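Local atomic coordinates of T-cell surface glycoprotein YE1/48 (Mus musculus, PDB entry 1QO3), a protein that acts as an inhibitory receptor on natural killer cells for H-2d alleles, this chain being its extracellular C-type lectin-like domain. Residues Cys38-Thr41 with Cys42-Ser46; Lys51-Asp54 with Glu55-Lys59; Asn117-Cys120 with Asp121-Phe124. The protein carries 1 engineered substitution. All blocks are in the same frame, centred on the assembly; numbering follows the deposited sequence.

Contact 1: residues Cys38-Thr41 with Cys42-Ser46. Unlike the reference sequence in segment 38-41: Thr41 (reference Ala).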
ATOM      1  N   CYS C  38      -6.048 -33.357  14.532  1.00 16.25           N
ATOM      2  CA  CYS C  38      -6.744 -32.124  14.199  1.00 16.70           C
ATOM      3  C   CYS C  38      -8.161 -32.448  13.757  1.00 16.54           C
ATOM      4  O   CYS C  38      -9.108 -31.758  14.133  1.00 15.62           O
ATOM      5  CB  CYS C  38      -6.029 -31.386  13.066  1.00 14.04           C
ATOM      6  SG  CYS C  38      -4.621 -30.359  13.581  1.00 14.88           S
ATOM      7  N   LYS C  39      -8.291 -33.490  12.941  1.00 17.23           N
ATOM      8  CA  LYS C  39      -9.592 -33.924  12.446  1.00 19.93           C
ATOM      9  C   LYS C  39     -10.521 -34.129  13.639  1.00 21.20           C
ATOM     10  O   LYS C  39     -11.632 -33.595  13.679  1.00 18.65           O
ATOM     11  CB  LYS C  39      -9.449 -35.237  11.674  1.00 21.12           C
ATOM     12  CG  LYS C  39     -10.748 -35.780  11.084  1.00 25.06           C
ATOM     13  CD  LYS C  39     -10.481 -37.016  10.229  1.00 28.26           C
ATOM     14  CE  LYS C  39     -11.766 -37.588   9.642  1.00 30.74           C
ATOM     15  NZ  LYS C  39     -12.684 -38.113  10.693  1.00 29.50           N
ATOM     16  N   GLN C  40     -10.042 -34.900  14.611  1.00 22.04           N
ATOM     17  CA  GLN C  40     -10.791 -35.203  15.820  1.00 24.24           C
ATOM     18  C   GLN C  40     -11.097 -33.946  16.640  1.00 23.05           C
ATOM     19  O   GLN C  40     -12.221 -33.755  17.095  1.00 23.69           O
ATOM     20  CB  GLN C  40     -10.010 -36.212  16.672  1.00 26.16           C
ATOM     21  CG  GLN C  40     -10.728 -36.694  17.923  1.00 32.14           C
ATOM     22  CD  GLN C  40     -12.023 -37.455  17.618  1.00 36.68           C
ATOM     23  OE1 GLN C  40     -13.004 -36.877  17.142  1.00 37.48           O
ATOM     24  NE2 GLN C  40     -12.024 -38.759  17.895  1.00 37.52           N
ATOM     25  N   THR C  41     -10.109 -33.080  16.827  1.00 23.34           N
ATOM     26  CA  THR C  41     -10.336 -31.863  17.601  1.00 22.43           C
ATOM     27  C   THR C  41     -11.451 -31.008  16.992  1.00 22.67           C
ATOM     28  O   THR C  41     -12.319 -30.505  17.712  1.00 21.48           O
ATOM     29  CB  THR C  41      -9.051 -31.028  17.717  1.00 23.13           C
ATOM     30  OG1 THR C  41      -8.096 -31.752  18.501  1.00 24.30           O
ATOM     31  CG2 THR C  41      -9.330 -29.682  18.383  1.00 20.39           C
ATOM     32  N   CYS C  42     -11.433 -30.844  15.673  1.00 20.81           N
ATOM     33  CA  CYS C  42     -12.472 -30.060  15.021  1.00 21.26           C
ATOM     34  C   CYS C  42     -13.824 -30.765  15.217  1.00 23.02           C
ATOM     35  O   CYS C  42     -14.827 -30.124  15.543  1.00 20.43           O
ATOM     36  CB  CYS C  42     -12.177 -29.893  13.523  1.00 19.24           C
ATOM     37  SG  CYS C  42     -10.669 -28.946  13.080  1.00 14.62           S
ATOM     38  N   GLN C  43     -13.844 -32.086  15.038  1.00 24.37           N
ATOM     39  CA  GLN C  43     -15.075 -32.852  15.197  1.00 26.07           C
ATOM     40  C   GLN C  43     -15.653 -32.745  16.597  1.00 26.63           C
ATOM     41  O   GLN C  43     -16.865 -32.671  16.757  1.00 27.65           O
ATOM     42  CB  GLN C  43     -14.842 -34.325  14.840  1.00 29.00           C
ATOM     43  CG  GLN C  43     -15.197 -34.668  13.400  1.00 31.13           C
ATOM     44  CD  GLN C  43     -14.791 -36.082  12.994  1.00 35.60           C
ATOM     45  OE1 GLN C  43     -15.116 -36.539  11.893  1.00 37.09           O
ATOM     46  NE2 GLN C  43     -14.073 -36.775  13.876  1.00 36.20           N
ATOM     47  N   SER C  44     -14.791 -32.731  17.608  1.00 28.38           N
ATOM     48  CA  SER C  44     -15.241 -32.620  18.998  1.00 29.52           C
ATOM     49  C   SER C  44     -15.975 -31.311  19.269  1.00 28.89           C
ATOM     50  O   SER C  44     -16.799 -31.233  20.180  1.00 29.96           O
ATOM     51  CB  SER C  44     -14.056 -32.730  19.964  1.00 27.49           C
ATOM     52  OG  SER C  44     -13.506 -34.033  19.941  1.00 32.37           O
ATOM     53  N   SER C  45     -15.661 -30.282  18.490  1.00 27.35           N
ATOM     54  CA  SER C  45     -16.303 -28.983  18.658  1.00 25.21           C
ATOM     55  C   SER C  45     -17.425 -28.796  17.648  1.00 23.68           C
ATOM     56  O   SER C  45     -17.876 -27.677  17.401  1.00 23.27           O
ATOM     57  CB  SER C  45     -15.276 -27.862  18.511  1.00 25.78           C
ATOM     58  OG  SER C  45     -14.424 -27.813  19.640  1.00 27.78           O
ATOM     59  N   SER C  46     -17.866 -29.905  17.069  1.00 23.33           N
ATOM     60  CA  SER C  46     -18.940 -29.899  16.084  1.00 23.53           C
ATOM     61  C   SER C  46     -18.530 -29.113  14.849  1.00 23.59           C
ATOM     62  O   SER C  46     -19.377 -28.596  14.115  1.00 23.71           O
ATOM     63  CB  SER C  46     -20.215 -29.304  16.692  1.00 25.00           C
ATOM     64  OG  SER C  46     -20.569 -29.990  17.884  1.00 25.57           O
TER
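Lys39 and Gln43, one helical turn apart, run side by side and point the same way, and their ends join: Lys39 NZ donates to Gln43 OE1 at 3.1 Å. The ammonium sits above the plane of the amide, 39° out of it. Gln40 meets the same glutamine differently, crossing it at about a right angle with the two amide planes 55° apart. A bend at chi2 (63°) brings Gln40 OE1 back toward Gln43 NE2, a weak bond of 3.4 Å. Both ends of one amide are thus engaged by the preceding turn. On the next residue, Ser44 OG folds back beside its own backbone N, and the two donate together to Gln40 O, OG from 3.1 Å and N from 2.8 Å. Past Ser44 the helix ends in a Schellman motif, with Ser46, at positive phi, as its C-prime residue. Thr41, an engineered residue that is alanine in the reference sequence, turns OG1 back to Gly37 O and Lys33 NZ. The buried side of helix 35-44 faces the sheet: Cys38 and Cys42 pack on Leu49 of strand 48-49 and are tied by disulfides to Cys126 and Cys128, respectively, of strand 124-131.

Contact 2: residues Lys51-Asp54 with Glu55-Lys59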
ATOM      1  N   LYS C  51     -12.152 -27.246   4.704  1.00 18.12           N
ATOM      2  CA  LYS C  51     -12.253 -27.653   3.315  1.00 18.64           C
ATOM      3  C   LYS C  51     -12.269 -26.337   2.540  1.00 18.23           C
ATOM      4  O   LYS C  51     -13.141 -25.496   2.763  1.00 17.03           O
ATOM      5  CB  LYS C  51     -13.550 -28.411   3.038  1.00 19.36           C
ATOM      6  CG  LYS C  51     -13.700 -28.752   1.564  1.00 20.88           C
ATOM      7  CD  LYS C  51     -14.969 -29.525   1.267  1.00 23.35           C
ATOM      8  CE  LYS C  51     -15.034 -29.915  -0.206  1.00 23.07           C
ATOM      9  NZ  LYS C  51     -16.248 -30.734  -0.497  1.00 25.14           N
ATOM     10  N   ILE C  52     -11.297 -26.139   1.658  1.00 17.76           N
ATOM     11  CA  ILE C  52     -11.246 -24.911   0.870  1.00 19.67           C
ATOM     12  C   ILE C  52     -12.171 -25.104  -0.336  1.00 21.58           C
ATOM     13  O   ILE C  52     -11.967 -26.002  -1.153  1.00 22.44           O
ATOM     14  CB  ILE C  52      -9.797 -24.605   0.455  1.00 20.15           C
ATOM     15  CG1 ILE C  52      -8.943 -24.467   1.726  1.00 19.14           C
ATOM     16  CG2 ILE C  52      -9.739 -23.306  -0.363  1.00 19.09           C
ATOM     17  CD1 ILE C  52      -7.454 -24.247   1.480  1.00 21.75           C
ATOM     18  N   ASP C  53     -13.200 -24.266  -0.427  1.00 21.41           N
ATOM     19  CA  ASP C  53     -14.205 -24.386  -1.480  1.00 22.44           C
ATOM     20  C   ASP C  53     -13.919 -23.797  -2.859  1.00 22.73           C
ATOM     21  O   ASP C  53     -14.494 -24.250  -3.852  1.00 23.81           O
ATOM     22  CB  ASP C  53     -15.543 -23.845  -0.964  1.00 21.40           C
ATOM     23  CG  ASP C  53     -15.919 -24.420   0.394  1.00 24.36           C
ATOM     24  OD1 ASP C  53     -15.809 -25.651   0.582  1.00 26.40           O
ATOM     25  OD2 ASP C  53     -16.327 -23.643   1.280  1.00 26.11           O
ATOM     26  N   ASP C  54     -13.056 -22.790  -2.936  1.00 22.32           N
ATOM     27  CA  ASP C  54     -12.734 -22.184  -4.224  1.00 23.08           C
ATOM     28  C   ASP C  54     -11.447 -21.362  -4.200  1.00 22.72           C
ATOM     29  O   ASP C  54     -10.850 -21.157  -3.146  1.00 22.38           O
ATOM     30  CB  ASP C  54     -13.910 -21.316  -4.715  1.00 23.29           C
ATOM     31  CG  ASP C  54     -14.378 -20.303  -3.678  1.00 24.64           C
ATOM     32  OD1 ASP C  54     -13.563 -19.473  -3.211  1.00 25.08           O
ATOM     33  OD2 ASP C  54     -15.579 -20.330  -3.335  1.00 27.11           O
ATOM     34  N   GLU C  55     -11.024 -20.903  -5.374  1.00 24.12           N
ATOM     35  CA  GLU C  55      -9.812 -20.103  -5.502  1.00 24.62           C
ATOM     36  C   GLU C  55      -9.910 -18.812  -4.688  1.00 22.75           C
ATOM     37  O   GLU C  55      -8.936 -18.399  -4.056  1.00 22.36           O
ATOM     38  CB  GLU C  55      -9.547 -19.766  -6.977  1.00 27.55           C
ATOM     39  CG  GLU C  55      -9.143 -20.963  -7.840  1.00 36.28           C
ATOM     40  CD  GLU C  55      -7.670 -21.360  -7.693  1.00 41.16           C
ATOM     41  OE1 GLU C  55      -6.893 -20.602  -7.062  1.00 41.72           O
ATOM     42  OE2 GLU C  55      -7.289 -22.433  -8.222  1.00 42.61           O
ATOM     43  N   ASP C  56     -11.078 -18.174  -4.705  1.00 20.71           N
ATOM     44  CA  ASP C  56     -11.267 -16.933  -3.954  1.00 20.95           C
ATOM     45  C   ASP C  56     -11.027 -17.124  -2.452  1.00 21.07           C
ATOM     46  O   ASP C  56     -10.348 -16.313  -1.815  1.00 20.97           O
ATOM     47  CB  ASP C  56     -12.675 -16.369  -4.162  1.00 21.58           C
ATOM     48  CG  ASP C  56     -12.940 -15.937  -5.603  1.00 25.74           C
ATOM     49  OD1 ASP C  56     -11.988 -15.539  -6.315  1.00 25.70           O
ATOM     50  OD2 ASP C  56     -14.118 -15.975  -6.014  1.00 27.44           O
ATOM     51  N   GLU C  57     -11.583 -18.191  -1.884  1.00 19.41           N
ATOM     52  CA  GLU C  57     -11.404 -18.440  -0.461  1.00 19.59           C
ATOM     53  C   GLU C  57      -9.922 -18.666  -0.163  1.00 18.88           C
ATOM     54  O   GLU C  57      -9.401 -18.151   0.823  1.00 19.42           O
ATOM     55  CB  GLU C  57     -12.245 -19.650  -0.007  1.00 18.73           C
ATOM     56  CG  GLU C  57     -11.979 -20.066   1.440  1.00 20.32           C
ATOM     57  CD  GLU C  57     -12.853 -21.216   1.919  1.00 20.06           C
ATOM     58  OE1 GLU C  57     -13.318 -22.021   1.084  1.00 20.50           O
ATOM     59  OE2 GLU C  57     -13.057 -21.321   3.141  1.00 21.84           O
ATOM     60  N   LEU C  58      -9.243 -19.428  -1.019  1.00 17.89           N
ATOM     61  CA  LEU C  58      -7.817 -19.693  -0.833  1.00 18.21           C
ATOM     62  C   LEU C  58      -7.021 -18.390  -0.857  1.00 19.05           C
ATOM     63  O   LEU C  58      -6.121 -18.170  -0.035  1.00 19.04           O
ATOM     64  CB  LEU C  58      -7.297 -20.611  -1.940  1.00 17.41           C
ATOM     65  CG  LEU C  58      -5.775 -20.812  -1.940  1.00 18.10           C
ATOM     66  CD1 LEU C  58      -5.345 -21.394  -0.596  1.00 13.40           C
ATOM     67  CD2 LEU C  58      -5.359 -21.733  -3.094  1.00 14.09           C
ATOM     68  N   LYS C  59      -7.374 -17.536  -1.814  1.00 17.38           N
ATOM     69  CA  LYS C  59      -6.739 -16.238  -2.017  1.00 18.29           C
ATOM     70  C   LYS C  59      -6.828 -15.391  -0.748  1.00 16.95           C
ATOM     71  O   LYS C  59      -5.819 -14.879  -0.254  1.00 15.78           O
ATOM     72  CB  LYS C  59      -7.439 -15.520  -3.170  1.00 21.16           C
ATOM     73  CG  LYS C  59      -6.567 -14.597  -3.994  1.00 28.68           C
ATOM     74  CD  LYS C  59      -7.299 -14.214  -5.280  1.00 31.90           C
ATOM     75  CE  LYS C  59      -6.430 -13.373  -6.191  1.00 36.15           C
ATOM     76  NZ  LYS C  59      -7.119 -13.023  -7.471  1.00 37.16           N
TER
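Lys51 and Glu57 are neighbours at the foot of helix 55-64, but Lys51 O and Glu57 OE1, 3.9 Å apart, are both acceptors and merely adjacent; Lys24 NZ bonds to Lys51 O and also pairs with Glu57 OE2. The lysine's own extended chain leads away to a salt bridge with Asp87. Ile52 supplies the apolar part of the contact. Its CG2 rests 4.0 Å from Leu58 CB, while the CD1 atoms of the two residues also meet, and Trp85 and Leu93 adjoin the isoleucine. At Asp53 the backbone takes over: its N-H points nearly straight at Glu57 OE1 (2.7 Å, 166°) and meets the oxygen close to the line of its C-O bond. Glu57 gets there by standing fully extended, CG anti to the backbone N, which sends the carboxylate back alongside the incoming chain. Asp53 OD2 comes within 3.4 Å of the same oxygen, two like charges with their carboxylate planes 44° apart. Lys24 probably offsets this repulsion, since it forms a salt bridge with Asp53 OD2 as well; Tyr26 OH also bonds to Glu57 OE2. Asp54 closes the walk. With CG held between its backbone N and carbonyl carbon (chi1 52°), OD1 swings over the first turn and accepts from Glu57 N at 2.7 Å, while Asp54 O receives Leu58 N at 3.2 Å. The bond to OD1 makes Asp54 the N-cap of helix 55-64, the second helix of a C-type lectin-like domain, and Glu57 adds a return bond one residue earlier, to Asp53 N.

Contact 3: residues Asn117-Cys120 with Asp121-Phe124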
ATOM      1  N   ASN C 117       2.180 -30.818   0.854  1.00 20.59           N
ATOM      2  CA  ASN C 117       1.910 -32.039   1.603  1.00 22.69           C
ATOM      3  C   ASN C 117       2.949 -32.269   2.685  1.00 22.43           C
ATOM      4  O   ASN C 117       4.115 -31.908   2.536  1.00 24.87           O
ATOM      5  CB  ASN C 117       1.823 -33.260   0.672  1.00 24.20           C
ATOM      6  CG  ASN C 117       3.132 -33.556  -0.048  1.00 26.83           C
ATOM      7  OD1 ASN C 117       3.711 -32.684  -0.700  1.00 26.11           O
ATOM      8  ND2 ASN C 117       3.596 -34.800   0.059  1.00 27.50           N
ATOM      9  N   GLY C 118       2.499 -32.839   3.796  1.00 21.43           N
ATOM     10  CA  GLY C 118       3.379 -33.115   4.910  1.00 18.05           C
ATOM     11  C   GLY C 118       3.033 -34.472   5.495  1.00 18.09           C
ATOM     12  O   GLY C 118       2.053 -35.105   5.102  1.00 13.97           O
ATOM     13  N   ASN C 119       3.840 -34.920   6.445  1.00 17.95           N
ATOM     14  CA  ASN C 119       3.610 -36.206   7.063  1.00 19.75           C
ATOM     15  C   ASN C 119       2.495 -36.107   8.093  1.00 18.67           C
ATOM     16  O   ASN C 119       2.551 -35.305   9.020  1.00 19.32           O
ATOM     17  CB  ASN C 119       4.929 -36.702   7.656  1.00 21.13           C
ATOM     18  CG  ASN C 119       5.997 -36.887   6.579  1.00 23.14           C
ATOM     19  OD1 ASN C 119       5.928 -37.822   5.773  1.00 23.07           O
ATOM     20  ND2 ASN C 119       6.966 -35.976   6.540  1.00 23.68           N
ATOM     21  N   CYS C 120       1.469 -36.926   7.897  1.00 18.47           N
ATOM     22  CA  CYS C 120       0.305 -36.927   8.769  1.00 18.60           C
ATOM     23  C   CYS C 120       0.643 -37.028  10.243  1.00 17.72           C
ATOM     24  O   CYS C 120      -0.093 -36.505  11.084  1.00 15.92           O
ATOM     25  CB  CYS C 120      -0.641 -38.067   8.385  1.00 18.62           C
ATOM     26  SG  CYS C 120      -1.278 -38.026   6.674  1.00 24.39           S
ATOM     27  N   ASP C 121       1.752 -37.691  10.559  1.00 17.14           N
ATOM     28  CA  ASP C 121       2.162 -37.857  11.949  1.00 17.83           C
ATOM     29  C   ASP C 121       2.820 -36.608  12.540  1.00 18.53           C
ATOM     30  O   ASP C 121       3.103 -36.568  13.734  1.00 19.51           O
ATOM     31  CB  ASP C 121       3.112 -39.061  12.090  1.00 18.17           C
ATOM     32  CG  ASP C 121       4.348 -38.943  11.199  1.00 20.17           C
ATOM     33  OD1 ASP C 121       4.237 -39.181   9.978  1.00 21.63           O
ATOM     34  OD2 ASP C 121       5.426 -38.595  11.715  1.00 19.50           O
ATOM     35  N   GLN C 122       3.068 -35.586  11.722  1.00 19.02           N
ATOM     36  CA  GLN C 122       3.686 -34.361  12.239  1.00 19.40           C
ATOM     37  C   GLN C 122       2.629 -33.445  12.868  1.00 19.89           C
ATOM     38  O   GLN C 122       1.438 -33.549  12.555  1.00 19.03           O
ATOM     39  CB  GLN C 122       4.466 -33.639  11.128  1.00 19.23           C
ATOM     40  CG  GLN C 122       5.702 -34.428  10.669  1.00 19.54           C
ATOM     41  CD  GLN C 122       6.483 -33.764   9.539  1.00 20.43           C
ATOM     42  OE1 GLN C 122       5.912 -33.344   8.531  1.00 22.52           O
ATOM     43  NE2 GLN C 122       7.800 -33.688   9.697  1.00 19.13           N
ATOM     44  N   VAL C 123       3.063 -32.569  13.772  1.00 19.09           N
ATOM     45  CA  VAL C 123       2.141 -31.683  14.460  1.00 19.18           C
ATOM     46  C   VAL C 123       2.201 -30.236  13.997  1.00 19.61           C
ATOM     47  O   VAL C 123       3.261 -29.603  14.000  1.00 18.90           O
ATOM     48  CB  VAL C 123       2.342 -31.746  16.009  1.00 19.12           C
ATOM     49  CG1 VAL C 123       2.126 -33.167  16.494  1.00 17.29           C
ATOM     50  CG2 VAL C 123       3.741 -31.279  16.398  1.00 22.54           C
ATOM     51  N   PHE C 124       1.041 -29.737  13.576  1.00 17.00           N
ATOM     52  CA  PHE C 124       0.890 -28.365  13.111  1.00 15.81           C
ATOM     53  C   PHE C 124      -0.443 -27.821  13.597  1.00 16.23           C
ATOM     54  O   PHE C 124      -1.331 -28.583  13.995  1.00 16.10           O
ATOM     55  CB  PHE C 124       0.904 -28.293  11.581  1.00 14.08           C
ATOM     56  CG  PHE C 124       2.195 -28.743  10.958  1.00 16.84           C
ATOM     57  CD1 PHE C 124       2.451 -30.095  10.758  1.00 13.43           C
ATOM     58  CD2 PHE C 124       3.162 -27.808  10.580  1.00 16.02           C
ATOM     59  CE1 PHE C 124       3.661 -30.514  10.187  1.00 17.37           C
ATOM     60  CE2 PHE C 124       4.375 -28.216  10.007  1.00 17.75           C
ATOM     61  CZ  PHE C 124       4.626 -29.576   9.810  1.00 15.15           C
TER
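Gln122 chi1, at -68°, lays CG beside its backbone N, and the chain then stays extended through chi2, so that the amide reaches back over Asn119. Asn119 adopts a similar first torsion (-61°), its CG likewise next to its own N, and the two side chains slant across one another with their amide planes 73° apart. Gln122 OE1 becomes the meeting point: Asn119 N lies 3.3 Å from it and Asn119 ND2 3.5 Å, so two long, weak bonds from one residue converge on a single oxygen. Aliphatic contact accompanies them, for Gln122 CG is 3.9 Å from Asn119 CB. The backbone here folds into a type I beta turn from Asn119 to Gln122, closed by a bond from Gln122 N to Asn119 O of 2.8 Å. In the C-type lectin-like fold this turn makes the connection from strand 115-118 to strand 124-131, and Cys120, inside it, is joined by a disulfide to Cys107 on the neighbouring strand 107-110. Asp121 occupies the other inner corner; its OD1 comes to 3.5 Å from Asn119 CB, a contact with carbon, not a hydrogen bond. Where the turn runs out toward the next strand, Gln122 OE1 also lies in the plane of the Phe124 ring, at its edge. Trp71 holds this exit at two points, NE1 donating to Gln122 O and its ring meeting that of Phe124 edge-to-face.

In the fold
The three contacts follow one another along a single C-type lectin-like domain. Contact 1 lies on helix 35-44, contact 2 comes after strand 48-49 at the start of helix 55-64, and contact 3 joins strand 115-118 to strand 124-131. Contact 2 is remote from the others, its centre about 21 Å from the centre of each and across the centre of the chain from both. Contacts 1 and 3, though about 17 Å apart between centres, touch where Cys38 SG packs 3.8 Å from Phe124 O. Strand 124-131 explains that meeting: contact 3 leads into it, and the disulfides of contact 1 fasten the first helix to it, so residues distant in sequence are held in one compact domain.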